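Local coordinates for protein exosome complex component Rrp42 (Archaeoglobus fulgidus, PDB 3M7N) that probably serves as a non-catalytic subunit of the archaeal RNA-degrading exosome, helping to shape the active site of its partner Rrp41, at residues Ile9-Asp12 against Tyr13-Lys17; Ala155-Ala158 against Ala159-Thr163; Lys164-Ala167 against Glu168-Leu172; Tyr231-Glu235 against Lys236-Glu240; Asn247-Arg250 against Lys251-Lys255. All coordinates share one frame; numbering follows the deposited sequence.

Contact 1 of 5, residues Ile9-Asp12 against Tyr13-Lys17; sequences IKRD and YVLSK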
loop_
_atom_site.group_PDB
_atom_site.type_symbol
_atom_site.label_atom_id
_atom_site.label_comp_id
_atom_site.label_asym_id
_atom_site.label_seq_id
_atom_site.Cartn_x
_atom_site.Cartn_y
_atom_site.Cartn_z
ATOM N N ILE H 9 -11.308 15.350 -25.841
ATOM C CA ILE H 9 -12.129 15.947 -26.878
ATOM C C ILE H 9 -12.593 17.304 -26.398
ATOM O O ILE H 9 -12.598 18.280 -27.158
ATOM C CB ILE H 9 -13.339 15.067 -27.221
ATOM C CG1 ILE H 9 -12.867 13.776 -27.907
ATOM C CG2 ILE H 9 -14.336 15.830 -28.105
ATOM C CD1 ILE H 9 -11.950 14.019 -29.089
ATOM N N LYS H 10 -12.955 17.353 -25.120
ATOM C CA LYS H 10 -13.356 18.594 -24.472
ATOM C C LYS H 10 -12.199 19.591 -24.478
ATOM O O LYS H 10 -12.405 20.796 -24.534
ATOM C CB LYS H 10 -13.809 18.331 -23.031
ATOM C CG LYS H 10 -14.197 19.592 -22.288
ATOM C CD LYS H 10 -15.503 20.126 -22.818
ATOM C CE LYS H 10 -16.570 19.074 -22.628
ATOM N NZ LYS H 10 -17.933 19.638 -22.778
ATOM N N ARG H 11 -10.979 19.078 -24.409
ATOM C CA ARG H 11 -9.805 19.919 -24.511
ATOM C C ARG H 11 -9.756 20.604 -25.884
ATOM O O ARG H 11 -9.506 21.810 -25.983
ATOM C CB ARG H 11 -8.533 19.110 -24.253
ATOM C CG ARG H 11 -7.246 19.918 -24.361
ATOM C CD ARG H 11 -6.079 19.200 -23.700
ATOM N NE ARG H 11 -4.817 19.892 -23.954
ATOM C CZ ARG H 11 -4.158 19.832 -25.110
ATOM N NH1 ARG H 11 -3.024 20.490 -25.255
ATOM N NH2 ARG H 11 -4.630 19.105 -26.122
ATOM N N ASP H 12 -10.015 19.840 -26.941
ATOM C CA ASP H 12 -10.061 20.418 -28.277
ATOM C C ASP H 12 -11.096 21.532 -28.375
ATOM O O ASP H 12 -10.855 22.542 -29.015
ATOM C CB ASP H 12 -10.360 19.351 -29.320
ATOM C CG ASP H 12 -9.152 18.485 -29.638
ATOM O OD1 ASP H 12 -9.321 17.496 -30.380
ATOM O OD2 ASP H 12 -8.042 18.796 -29.149
ATOM N N TYR H 13 -12.247 21.342 -27.738
ATOM C CA TYR H 13 -13.323 22.314 -27.810
ATOM C C TYR H 13 -12.948 23.637 -27.124
ATOM O O TYR H 13 -13.109 24.710 -27.698
ATOM C CB TYR H 13 -14.608 21.748 -27.213
ATOM C CG TYR H 13 -15.781 22.672 -27.427
ATOM C CD1 TYR H 13 -16.221 22.973 -28.707
ATOM C CD2 TYR H 13 -16.444 23.254 -26.354
ATOM C CE1 TYR H 13 -17.285 23.829 -28.914
ATOM C CE2 TYR H 13 -17.509 24.104 -26.552
ATOM C CZ TYR H 13 -17.927 24.391 -27.833
ATOM O OH TYR H 13 -18.994 25.237 -28.036
ATOM N N VAL H 14 -12.438 23.546 -25.902
ATOM C CA VAL H 14 -11.937 24.708 -25.191
ATOM C C VAL H 14 -10.847 25.406 -25.995
ATOM O O VAL H 14 -10.857 26.619 -26.135
ATOM C CB VAL H 14 -11.369 24.321 -23.828
ATOM C CG1 VAL H 14 -10.730 25.520 -23.162
ATOM C CG2 VAL H 14 -12.463 23.721 -22.945
ATOM N N LEU H 15 -9.910 24.642 -26.537
ATOM C CA LEU H 15 -8.803 25.255 -27.256
ATOM C C LEU H 15 -9.288 25.932 -28.529
ATOM O O LEU H 15 -8.779 26.982 -28.921
ATOM C CB LEU H 15 -7.681 24.245 -27.538
ATOM C CG LEU H 15 -6.969 23.788 -26.259
ATOM C CD1 LEU H 15 -5.973 22.649 -26.512
ATOM C CD2 LEU H 15 -6.281 24.962 -25.542
ATOM N N SER H 16 -10.289 25.339 -29.156
ATOM C CA SER H 16 -10.859 25.899 -30.375
ATOM C C SER H 16 -11.479 27.272 -30.063
ATOM O O SER H 16 -11.216 28.260 -30.742
ATOM C CB SER H 16 -11.882 24.922 -30.966
ATOM O OG SER H 16 -12.743 25.552 -31.885
ATOM N N LYS H 17 -12.261 27.335 -28.994
ATOM C CA LYS H 17 -12.845 28.584 -28.566
ATOM C C LYS H 17 -11.792 29.625 -28.204
ATOM O O LYS H 17 -11.942 30.811 -28.539
ATOM C CB LYS H 17 -13.783 28.338 -27.390
ATOM C CG LYS H 17 -14.959 27.437 -27.745
ATOM C CD LYS H 17 -15.916 28.088 -28.721
ATOM C CE LYS H 17 -16.537 29.342 -28.074
ATOM N NZ LYS H 17 -17.770 29.858 -28.781
#
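Two successive turns of the N-terminal helix 4-19 meet here, and the side-chain contact that joins them is Arg-11 against Leu-15. Leu-15 CD1 sits over the centre of the guanidinium group, 3.6 Å from Arg-11 CZ, so the flat cation rests one face on a methyl. The arginine chain reaches that place by running extended from CG to NE, with CG anti to the backbone N (chi1 179°). Its NE is held by the carbonyl of Val-207, and NH2 makes a salt bridge to an acidic side chain of a neighbouring protein chain. Val-14 CG2 packs 3.3 Å from Lys-10 O, the same oxygen that accepts from Val-14 N at 3.1 Å. Lys-10 turns away to a salt bridge with Glu-203. Leu-15 N to Arg-11 O, 2.9 Å, repeats the pattern one residue on. This is the i to i+4 ladder of an alpha-helix, here with one flank against another subunit.

Contact 2 of 5, residues Ala155-Ala158 against Ala159-Thr163; sequences AAIA and ALMNT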
loop_
_atom_site.group_PDB
_atom_site.type_symbol
_atom_site.label_atom_id
_atom_site.label_comp_id
_atom_site.label_asym_id
_atom_site.label_seq_id
_atom_site.Cartn_x
_atom_site.Cartn_y
_atom_site.Cartn_z
ATOM N N ALA H 155 -14.521 30.247 1.437
ATOM C CA ALA H 155 -15.317 29.599 2.484
ATOM C C ALA H 155 -14.560 29.613 3.798
ATOM O O ALA H 155 -15.143 29.883 4.848
ATOM C CB ALA H 155 -15.721 28.166 2.084
ATOM N N ALA H 156 -13.259 29.351 3.742
ATOM C CA ALA H 156 -12.458 29.402 4.957
ATOM C C ALA H 156 -12.513 30.774 5.674
ATOM O O ALA H 156 -12.743 30.832 6.888
ATOM C CB ALA H 156 -11.032 28.968 4.689
ATOM N N ILE H 157 -12.318 31.875 4.948
ATOM C CA ILE H 157 -12.354 33.185 5.608
ATOM C C ILE H 157 -13.783 33.580 6.039
ATOM O O ILE H 157 -13.987 34.171 7.091
ATOM C CB ILE H 157 -11.681 34.317 4.773
ATOM C CG1 ILE H 157 -11.564 35.590 5.611
ATOM C CG2 ILE H 157 -12.431 34.603 3.482
ATOM C CD1 ILE H 157 -10.479 35.538 6.689
ATOM N N ALA H 158 -14.772 33.237 5.233
ATOM C CA ALA H 158 -16.152 33.458 5.647
ATOM C C ALA H 158 -16.449 32.719 6.962
ATOM O O ALA H 158 -17.084 33.266 7.869
ATOM C CB ALA H 158 -17.119 33.026 4.548
ATOM N N ALA H 159 -15.968 31.485 7.064
ATOM C CA ALA H 159 -16.170 30.691 8.265
ATOM C C ALA H 159 -15.479 31.330 9.463
ATOM O O ALA H 159 -16.046 31.372 10.556
ATOM C CB ALA H 159 -15.666 29.283 8.072
ATOM N N LEU H 160 -14.250 31.802 9.260
ATOM C CA LEU H 160 -13.517 32.444 10.329
ATOM C C LEU H 160 -14.243 33.710 10.793
ATOM O O LEU H 160 -14.357 33.969 11.988
ATOM C CB LEU H 160 -12.087 32.748 9.890
ATOM C CG LEU H 160 -11.205 31.500 9.851
ATOM C CD1 LEU H 160 -9.893 31.777 9.118
ATOM C CD2 LEU H 160 -10.974 30.948 11.275
ATOM N N MET H 161 -14.758 34.472 9.833
ATOM C CA MET H 161 -15.513 35.681 10.118
ATOM C C MET H 161 -16.836 35.401 10.846
ATOM O O MET H 161 -17.385 36.286 11.486
ATOM C CB MET H 161 -15.780 36.446 8.824
ATOM C CG MET H 161 -14.524 37.043 8.196
ATOM S SD MET H 161 -14.811 37.693 6.540
ATOM C CE MET H 161 -15.804 39.146 6.924
ATOM N N ASN H 162 -17.351 34.180 10.758
ATOM C CA ASN H 162 -18.558 33.852 11.503
ATOM C C ASN H 162 -18.336 32.835 12.612
ATOM O O ASN H 162 -19.257 32.137 13.004
ATOM C CB ASN H 162 -19.658 33.390 10.566
ATOM C CG ASN H 162 -20.078 34.478 9.583
ATOM O OD1 ASN H 162 -21.110 35.128 9.773
ATOM N ND2 ASN H 162 -19.286 34.672 8.516
ATOM N N THR H 163 -17.114 32.781 13.127
ATOM C CA THR H 163 -16.781 31.920 14.243
ATOM C C THR H 163 -17.087 32.547 15.604
ATOM O O THR H 163 -16.973 33.757 15.800
ATOM C CB THR H 163 -15.302 31.511 14.203
ATOM O OG1 THR H 163 -15.069 30.690 13.057
ATOM C CG2 THR H 163 -14.916 30.740 15.458
#
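The backbone is alpha-helical through Met-161 and leaves helical angles at Asn-162, with regular i to i+4 bonds such as Met-161 N to Ile-157 O at 2.9 Å. The carbonyl of Ala-158 receives two donors of Asn-162. The side-chain amide gives the straighter bond, ND2 to Ala-158 O at 2.7 Å and 168°, and the oxygen lies in the plane of that amide. The bond from the backbone, Asn-162 N to Ala-158 O, is weak. CG of Asn-162 stands beside its own backbone N (chi1 -63°), which lets the amide fold back on the last turn. Thr-163 does something similar one residue later: its OG1 donates to Ala-159 O at 2.8 Å, from above the carbonyl plane. Side-chain groups thus take up two carbonyls at the C-terminal end of the helix. On another flank Met-161 lies across Ile-157, SD 4.0 Å from Ile-157 CG1, while its CG comes to 3.1 Å from Ile-157 O; a bend at chi3 (71°) carries CE outward from the helix. Phe-256 packs on Ile-157, Ala-158 and Met-161. The alanine faces of helix 148-161 pack directly on the sheet, Ala-155 and Ala-159 against strands 47-53 and 56-67, while Ala-156 and Leu-160 face helix 100-115.

Contact 3 of 5, residues Lys164-Ala167 against Glu168-Leu172; sequences KVPA and ERFDL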
loop_
_atom_site.group_PDB
_atom_site.type_symbol
_atom_site.label_atom_id
_atom_site.label_comp_id
_atom_site.label_asym_id
_atom_site.label_seq_id
_atom_site.Cartn_x
_atom_site.Cartn_y
_atom_site.Cartn_z
ATOM N N LYS H 164 -17.474 31.698 16.549
ATOM C CA LYS H 164 -17.766 32.131 17.906
ATOM C C LYS H 164 -16.899 31.317 18.844
ATOM O O LYS H 164 -17.008 30.085 18.892
ATOM C CB LYS H 164 -19.246 31.918 18.222
ATOM C CG LYS H 164 -19.596 32.103 19.696
ATOM C CD LYS H 164 -21.036 31.651 20.007
ATOM C CE LYS H 164 -22.048 32.722 19.616
ATOM N NZ LYS H 164 -23.441 32.350 19.980
ATOM N N VAL H 165 -16.011 31.992 19.564
ATOM C CA VAL H 165 -15.124 31.294 20.485
ATOM C C VAL H 165 -15.946 30.606 21.568
ATOM O O VAL H 165 -16.838 31.211 22.152
ATOM C CB VAL H 165 -14.074 32.229 21.109
ATOM C CG1 VAL H 165 -13.099 31.424 21.948
ATOM C CG2 VAL H 165 -13.321 32.973 20.021
ATOM N N PRO H 166 -15.666 29.326 21.820
ATOM C CA PRO H 166 -16.493 28.580 22.771
ATOM C C PRO H 166 -15.912 28.670 24.174
ATOM O O PRO H 166 -15.508 27.648 24.724
ATOM C CB PRO H 166 -16.368 27.138 22.270
ATOM C CG PRO H 166 -15.078 27.109 21.433
ATOM C CD PRO H 166 -14.544 28.517 21.331
ATOM N N ALA H 167 -15.842 29.867 24.746
ATOM C CA ALA H 167 -15.179 29.995 26.041
ATOM C C ALA H 167 -16.008 29.335 27.144
ATOM O O ALA H 167 -15.473 28.627 27.992
ATOM C CB ALA H 167 -14.881 31.458 26.364
ATOM N N GLU H 168 -17.318 29.557 27.110
ATOM C CA GLU H 168 -18.215 29.010 28.123
ATOM C C GLU H 168 -18.086 27.511 28.235
ATOM O O GLU H 168 -17.785 26.987 29.301
ATOM C CB GLU H 168 -19.655 29.364 27.796
ATOM C CG GLU H 168 -19.898 30.846 27.828
ATOM C CD GLU H 168 -21.111 31.227 27.036
ATOM O OE1 GLU H 168 -21.984 30.346 26.854
ATOM O OE2 GLU H 168 -21.187 32.397 26.591
ATOM N N ARG H 169 -18.318 26.820 27.127
ATOM C CA ARG H 169 -18.206 25.377 27.110
ATOM C C ARG H 169 -16.965 24.945 27.854
ATOM O O ARG H 169 -16.956 23.897 28.491
ATOM C CB ARG H 169 -18.122 24.848 25.681
ATOM C CG ARG H 169 -17.832 23.354 25.648
ATOM C CD ARG H 169 -17.289 22.882 24.313
ATOM N NE ARG H 169 -18.008 23.475 23.192
ATOM C CZ ARG H 169 -17.838 23.109 21.928
ATOM N NH1 ARG H 169 -18.527 23.718 20.976
ATOM N NH2 ARG H 169 -16.980 22.136 21.618
ATOM N N PHE H 170 -15.909 25.748 27.761
ATOM C CA PHE H 170 -14.630 25.369 28.350
ATOM C C PHE H 170 -14.354 26.141 29.637
ATOM O O PHE H 170 -13.210 26.231 30.086
ATOM C CB PHE H 170 -13.481 25.543 27.342
ATOM C CG PHE H 170 -13.440 24.474 26.269
ATOM C CD1 PHE H 170 -12.747 23.287 26.476
ATOM C CD2 PHE H 170 -14.090 24.661 25.055
ATOM C CE1 PHE H 170 -12.704 22.301 25.497
ATOM C CE2 PHE H 170 -14.053 23.681 24.068
ATOM C CZ PHE H 170 -13.359 22.503 24.287
ATOM N N ASP H 171 -15.414 26.688 30.224
ATOM C CA ASP H 171 -15.319 27.408 31.494
ATOM C C ASP H 171 -14.154 28.384 31.452
ATOM O O ASP H 171 -13.132 28.189 32.112
ATOM C CB ASP H 171 -15.176 26.423 32.656
ATOM C CG ASP H 171 -16.334 25.440 32.721
ATOM O OD1 ASP H 171 -17.495 25.871 32.507
ATOM O OD2 ASP H 171 -16.082 24.239 32.969
ATOM N N LEU H 172 -14.335 29.446 30.675
ATOM C CA LEU H 172 -13.236 30.294 30.272
ATOM C C LEU H 172 -13.793 31.678 30.006
ATOM O O LEU H 172 -13.087 32.564 29.522
ATOM C CB LEU H 172 -12.621 29.734 28.993
ATOM C CG LEU H 172 -11.165 29.290 28.994
ATOM C CD1 LEU H 172 -10.843 28.423 30.194
ATOM C CD2 LEU H 172 -10.871 28.552 27.707
#
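Pro-166 is the centre of an inverse gamma turn, and its carbonyl oxygen lies at the edge of a phenyl ring. Pro-166 O is in the plane of the Phe-170 ring, 3.3 Å from CD2, where the polarised ring C-H would be expected to suit an oxygen. The proline ring also meets Arg-169: Pro-166 CB is over one face of the guanidinium, 4.1 Å from Arg-169 NE. A bend at chi3 (-43°) swings that group back over the proline, and beyond it NH1 forms a salt bridge with Glu-46 while NH2 donates to Glu-87 O of the Probable exosome complex exonuclease 1 chain. Residues 168-172 belong to the loop linking strands 164-165 and 176-177, a short antiparallel pair. Glu-168 OE2 ties across this loop to Asp-175 N. Farther along the loop, Leu-172 CB packs 3.9 Å from Ala-167 CB and 3.2 Å from Ala-167 O, and the leucine side chain continues onto Trp-133 and Ile-126.

Contact 4 of 5, residues Tyr231-Glu235 against Lys236-Glu240; sequences YLLDE and KLFDE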
loop_
_atom_site.group_PDB
_atom_site.type_symbol
_atom_site.label_atom_id
_atom_site.label_comp_id
_atom_site.label_asym_id
_atom_site.label_seq_id
_atom_site.Cartn_x
_atom_site.Cartn_y
_atom_site.Cartn_z
ATOM N N TYR H 231 4.358 23.524 -16.568
ATOM C CA TYR H 231 4.390 24.441 -17.690
ATOM C C TYR H 231 5.427 25.522 -17.450
ATOM O O TYR H 231 5.957 25.661 -16.343
ATOM C CB TYR H 231 3.022 25.083 -17.896
ATOM C CG TYR H 231 2.587 26.097 -16.826
ATOM C CD1 TYR H 231 2.454 27.450 -17.143
ATOM C CD2 TYR H 231 2.287 25.702 -15.528
ATOM C CE1 TYR H 231 2.026 28.379 -16.206
ATOM C CE2 TYR H 231 1.855 26.624 -14.566
ATOM C CZ TYR H 231 1.724 27.973 -14.920
ATOM O OH TYR H 231 1.306 28.930 -14.009
ATOM N N LEU H 232 5.718 26.294 -18.489
ATOM C CA LEU H 232 6.584 27.444 -18.324
ATOM C C LEU H 232 5.757 28.728 -18.339
ATOM O O LEU H 232 4.962 28.950 -19.240
ATOM C CB LEU H 232 7.680 27.436 -19.396
ATOM C CG LEU H 232 8.700 26.286 -19.257
ATOM C CD1 LEU H 232 9.612 26.208 -20.466
ATOM C CD2 LEU H 232 9.516 26.386 -17.977
ATOM N N LEU H 233 5.945 29.567 -17.329
ATOM C CA LEU H 233 5.158 30.794 -17.181
ATOM C C LEU H 233 5.870 31.998 -17.807
ATOM O O LEU H 233 6.942 32.419 -17.355
ATOM C CB LEU H 233 4.951 31.077 -15.700
ATOM C CG LEU H 233 3.752 31.828 -15.120
ATOM C CD1 LEU H 233 4.209 32.649 -13.938
ATOM C CD2 LEU H 233 3.026 32.682 -16.119
ATOM N N ASP H 234 5.262 32.563 -18.836
ATOM C CA ASP H 234 5.785 33.770 -19.470
ATOM C C ASP H 234 5.807 34.923 -18.467
ATOM O O ASP H 234 4.816 35.171 -17.798
ATOM C CB ASP H 234 4.905 34.120 -20.666
ATOM C CG ASP H 234 5.431 35.287 -21.445
ATOM O OD1 ASP H 234 5.070 36.434 -21.105
ATOM O OD2 ASP H 234 6.208 35.056 -22.396
ATOM N N GLU H 235 6.929 35.618 -18.340
ATOM C CA GLU H 235 7.006 36.700 -17.358
ATOM C C GLU H 235 6.106 37.897 -17.706
ATOM O O GLU H 235 5.607 38.598 -16.820
ATOM C CB GLU H 235 8.443 37.178 -17.152
ATOM C CG GLU H 235 8.528 38.415 -16.265
ATOM C CD GLU H 235 9.939 38.974 -16.148
ATOM O OE1 GLU H 235 10.753 38.718 -17.042
ATOM O OE2 GLU H 235 10.231 39.677 -15.163
ATOM N N LYS H 236 5.902 38.127 -18.997
ATOM C CA LYS H 236 5.054 39.225 -19.425
ATOM C C LYS H 236 3.614 38.929 -19.009
ATOM O O LYS H 236 2.901 39.804 -18.498
ATOM C CB LYS H 236 5.167 39.416 -20.942
ATOM C CG LYS H 236 4.061 40.231 -21.579
ATOM C CD LYS H 236 3.921 39.859 -23.064
ATOM C CE LYS H 236 2.762 40.594 -23.751
ATOM N NZ LYS H 236 2.638 40.238 -25.207
ATOM N N LEU H 237 3.204 37.681 -19.230
ATOM C CA LEU H 237 1.868 37.240 -18.865
ATOM C C LEU H 237 1.701 37.346 -17.373
ATOM O O LEU H 237 0.689 37.826 -16.880
ATOM C CB LEU H 237 1.623 35.797 -19.304
ATOM C CG LEU H 237 0.164 35.375 -19.108
ATOM C CD1 LEU H 237 -0.704 35.979 -20.203
ATOM C CD2 LEU H 237 0.019 33.873 -19.091
ATOM N N PHE H 238 2.705 36.907 -16.639
ATOM C CA PHE H 238 2.630 37.031 -15.196
ATOM C C PHE H 238 2.358 38.475 -14.729
ATOM O O PHE H 238 1.551 38.696 -13.818
ATOM C CB PHE H 238 3.872 36.477 -14.503
ATOM C CG PHE H 238 3.904 36.789 -13.037
ATOM C CD1 PHE H 238 3.250 35.979 -12.133
ATOM C CD2 PHE H 238 4.551 37.933 -12.566
ATOM C CE1 PHE H 238 3.254 36.282 -10.780
ATOM C CE2 PHE H 238 4.559 38.237 -11.220
ATOM C CZ PHE H 238 3.914 37.410 -10.322
ATOM N N ASP H 239 3.055 39.441 -15.322
ATOM C CA ASP H 239 2.885 40.856 -14.946
ATOM C C ASP H 239 1.459 41.348 -15.155
ATOM O O ASP H 239 0.868 41.983 -14.279
ATOM C CB ASP H 239 3.864 41.748 -15.714
ATOM C CG ASP H 239 5.303 41.522 -15.277
ATOM O OD1 ASP H 239 5.489 41.255 -14.073
ATOM O OD2 ASP H 239 6.224 41.572 -16.128
ATOM N N GLU H 240 0.919 41.039 -16.326
ATOM C CA GLU H 240 -0.430 41.411 -16.649
ATOM C C GLU H 240 -1.401 40.736 -15.677
ATOM O O GLU H 240 -2.312 41.384 -15.151
ATOM C CB GLU H 240 -0.734 41.036 -18.094
ATOM C CG GLU H 240 -2.137 41.419 -18.544
ATOM C CD GLU H 240 -2.502 40.802 -19.884
ATOM O OE1 GLU H 240 -3.713 40.758 -20.218
ATOM O OE2 GLU H 240 -1.568 40.357 -20.590
HETATM O O HOH W 1 8.406 40.990 -14.311
#
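Hydrogen bonds come first, and Asp-234 accepts most of them as the N-cap of helix 235-253. Its OD1 accepts from Leu-237 N at 2.9 Å through the anti lone pair, and more weakly from Lys-236 N at 2.8 Å. The carboxylate gets there because CG is anti to the backbone N (chi1 -175°), which brings OD1 to the N-H groups of the first turn, which have no carbonyl of a preceding turn to bond to; a negative charge at this end would also be expected to suit the helix dipole. The backbone bonds then start, Phe-238 N to Asp-234 O at 3.0 Å and Asp-239 N to Glu-235 O at 3.1 Å.

Apolar contacts lie on another flank. Leu-233 CD1 rests 3.9 Å from Phe-238 CB, and Leu-233 CD2 is near Leu-237 CD2 at 4.4 Å. Met-225 and Ile-191 of the adjacent sheet continue this packing, as does Ile-219 of the Probable exosome complex exonuclease 1 chain against Phe-238.

Two like charges stand close, Glu-235 OE2 4.5 Å from Asp-239 OD2, the carboxylate planes turned 47° to each other. Glu-220 of that same neighbouring chain adds a third acidic group near Glu-235 OE2, while its Lys-223 makes a weak long ion pair with Glu-235 OE1. The whole is an aspartate N-cap combined with a hydrophobic staple, Leu-233 against Phe-238.

Contact 5 of 5, residues Asn247-Arg250 against Lys251-Lys255; sequences NCAR and KLREK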
loop_
_atom_site.group_PDB
_atom_site.type_symbol
_atom_site.label_atom_id
_atom_site.label_comp_id
_atom_site.label_asym_id
_atom_site.label_seq_id
_atom_site.Cartn_x
_atom_site.Cartn_y
_atom_site.Cartn_z
ATOM N N ASN H 247 -7.020 43.114 -8.835
ATOM C CA ASN H 247 -8.323 43.687 -9.132
ATOM C C ASN H 247 -9.474 42.708 -8.849
ATOM O O ASN H 247 -10.374 43.029 -8.068
ATOM C CB ASN H 247 -8.369 44.213 -10.575
ATOM C CG ASN H 247 -9.498 45.211 -10.805
ATOM O OD1 ASN H 247 -9.350 46.405 -10.534
ATOM N ND2 ASN H 247 -10.629 44.725 -11.312
ATOM N N CYS H 248 -9.443 41.526 -9.478
ATOM C CA CYS H 248 -10.449 40.472 -9.234
ATOM C C CYS H 248 -10.672 40.175 -7.755
ATOM O O CYS H 248 -11.802 39.984 -7.319
ATOM C CB CYS H 248 -10.047 39.158 -9.911
ATOM S SG CYS H 248 -10.205 39.138 -11.680
ATOM N N ALA H 249 -9.578 40.102 -7.003
ATOM C CA ALA H 249 -9.615 39.856 -5.568
ATOM C C ALA H 249 -10.406 40.947 -4.840
ATOM O O ALA H 249 -11.146 40.672 -3.886
ATOM C CB ALA H 249 -8.172 39.777 -5.014
ATOM N N ARG H 250 -10.233 42.186 -5.291
ATOM C CA ARG H 250 -10.940 43.322 -4.713
ATOM C C ARG H 250 -12.438 43.193 -4.944
ATOM O O ARG H 250 -13.210 43.326 -4.008
ATOM C CB ARG H 250 -10.430 44.658 -5.287
ATOM C CG ARG H 250 -9.427 45.408 -4.402
ATOM C CD ARG H 250 -9.527 46.929 -4.612
ATOM N NE ARG H 250 -9.827 47.243 -6.006
ATOM C CZ ARG H 250 -8.917 47.332 -6.971
ATOM N NH1 ARG H 250 -9.293 47.608 -8.214
ATOM N NH2 ARG H 250 -7.631 47.157 -6.696
ATOM N N LYS H 251 -12.850 42.952 -6.186
ATOM C CA LYS H 251 -14.271 42.729 -6.464
ATOM C C LYS H 251 -14.836 41.629 -5.561
ATOM O O LYS H 251 -15.871 41.800 -4.910
ATOM C CB LYS H 251 -14.477 42.319 -7.915
ATOM C CG LYS H 251 -14.495 43.463 -8.919
ATOM C CD LYS H 251 -13.534 44.565 -8.536
ATOM C CE LYS H 251 -13.722 45.808 -9.407
ATOM N NZ LYS H 251 -13.241 47.032 -8.676
ATOM N N LEU H 252 -14.145 40.496 -5.529
ATOM C CA LEU H 252 -14.557 39.385 -4.699
ATOM C C LEU H 252 -14.742 39.821 -3.265
ATOM O O LEU H 252 -15.714 39.445 -2.601
ATOM C CB LEU H 252 -13.526 38.249 -4.789
ATOM C CG LEU H 252 -13.708 37.427 -6.069
ATOM C CD1 LEU H 252 -12.674 36.331 -6.188
ATOM C CD2 LEU H 252 -15.126 36.846 -6.114
ATOM N N ARG H 253 -13.788 40.612 -2.794
ATOM C CA ARG H 253 -13.726 41.043 -1.409
ATOM C C ARG H 253 -14.992 41.822 -1.088
ATOM O O ARG H 253 -15.464 41.825 0.042
ATOM C CB ARG H 253 -12.468 41.894 -1.201
ATOM C CG ARG H 253 -12.075 42.165 0.243
ATOM C CD ARG H 253 -10.638 42.675 0.335
ATOM N NE ARG H 253 -9.682 41.588 0.249
ATOM C CZ ARG H 253 -8.809 41.407 -0.735
ATOM N NH1 ARG H 253 -8.732 42.274 -1.752
ATOM N NH2 ARG H 253 -8.002 40.340 -0.691
ATOM N N GLU H 254 -15.575 42.447 -2.099
ATOM C CA GLU H 254 -16.739 43.284 -1.863
ATOM C C GLU H 254 -18.045 42.483 -1.766
ATOM O O GLU H 254 -19.100 43.030 -1.452
ATOM C CB GLU H 254 -16.789 44.425 -2.890
ATOM C CG GLU H 254 -18.051 44.542 -3.729
ATOM C CD GLU H 254 -17.902 45.595 -4.829
ATOM O OE1 GLU H 254 -16.749 46.041 -5.075
ATOM O OE2 GLU H 254 -18.933 45.973 -5.443
ATOM N N LYS H 255 -17.963 41.179 -2.005
ATOM C CA LYS H 255 -19.112 40.309 -1.810
ATOM C C LYS H 255 -19.285 39.968 -0.321
ATOM O O LYS H 255 -20.346 39.524 0.102
ATOM C CB LYS H 255 -19.002 39.040 -2.674
ATOM C CG LYS H 255 -19.144 39.303 -4.172
ATOM C CD LYS H 255 -19.373 38.031 -4.976
ATOM C CE LYS H 255 -19.920 38.342 -6.391
ATOM N NZ LYS H 255 -20.566 37.146 -7.121
HETATM O O HOH W 2 -11.408 48.991 -8.928
#
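The segments run along the last turns of helix 235-253, the long C-terminal helix of the second RNase PH-type domain, with backbone bonds running from Asn-247 O to Lys-251 N (3.1 Å) through to a weak one from Glu-254 N to Arg-250 O. On the buried flank Leu-252 CG packs over Cys-248 O, and its side chain goes on to Val-185 and Val-35. Arg-253 lays one guanidinium face over Ala-249 O, which is 3.6 Å from NH1. A bend at chi3 (-80°) folds the arginine back along the helix, and the group is fixed from elsewhere: NE donates to Leu-183 O and NH2 to Thr-216 OG1. On the outer flank the side chains of Arg-250 and Lys-251 run side by side, NZ at the guanidinium edge, with Arg-250 NH2 drawn to Asp-220 by a salt bridge. Lys-251 CE passes 3.8 Å from Asn-247 ND2. The two like charges, NH1 and NZ 4.0 Å apart, share one water, which accepts from Arg-250 NH1 at 2.6 Å and from Lys-251 NZ at 2.7 Å.

From the N terminus, contact 1 lies on helix 4-19, its centre about 27 Å from the centre of the chain. Contact 2 ends helix 148-161 against strands 47-53 and 56-67 and helix 100-115; contact 3 continues from it without a break into the connection between strands 164-165 and 176-177. Contact 4 joins a loop to helix 235-253, beside strands 185-192 and 222-228 and the exonuclease 1 chain. Contact 5, near that helix's far end, meets strands 185-192 and 35-39. All five are local and in series, so none nests or crosses. Contacts 2 and 5 approach to about 7 Å between nearest atoms, where Phe-256, following contact 5, packs on contact 2.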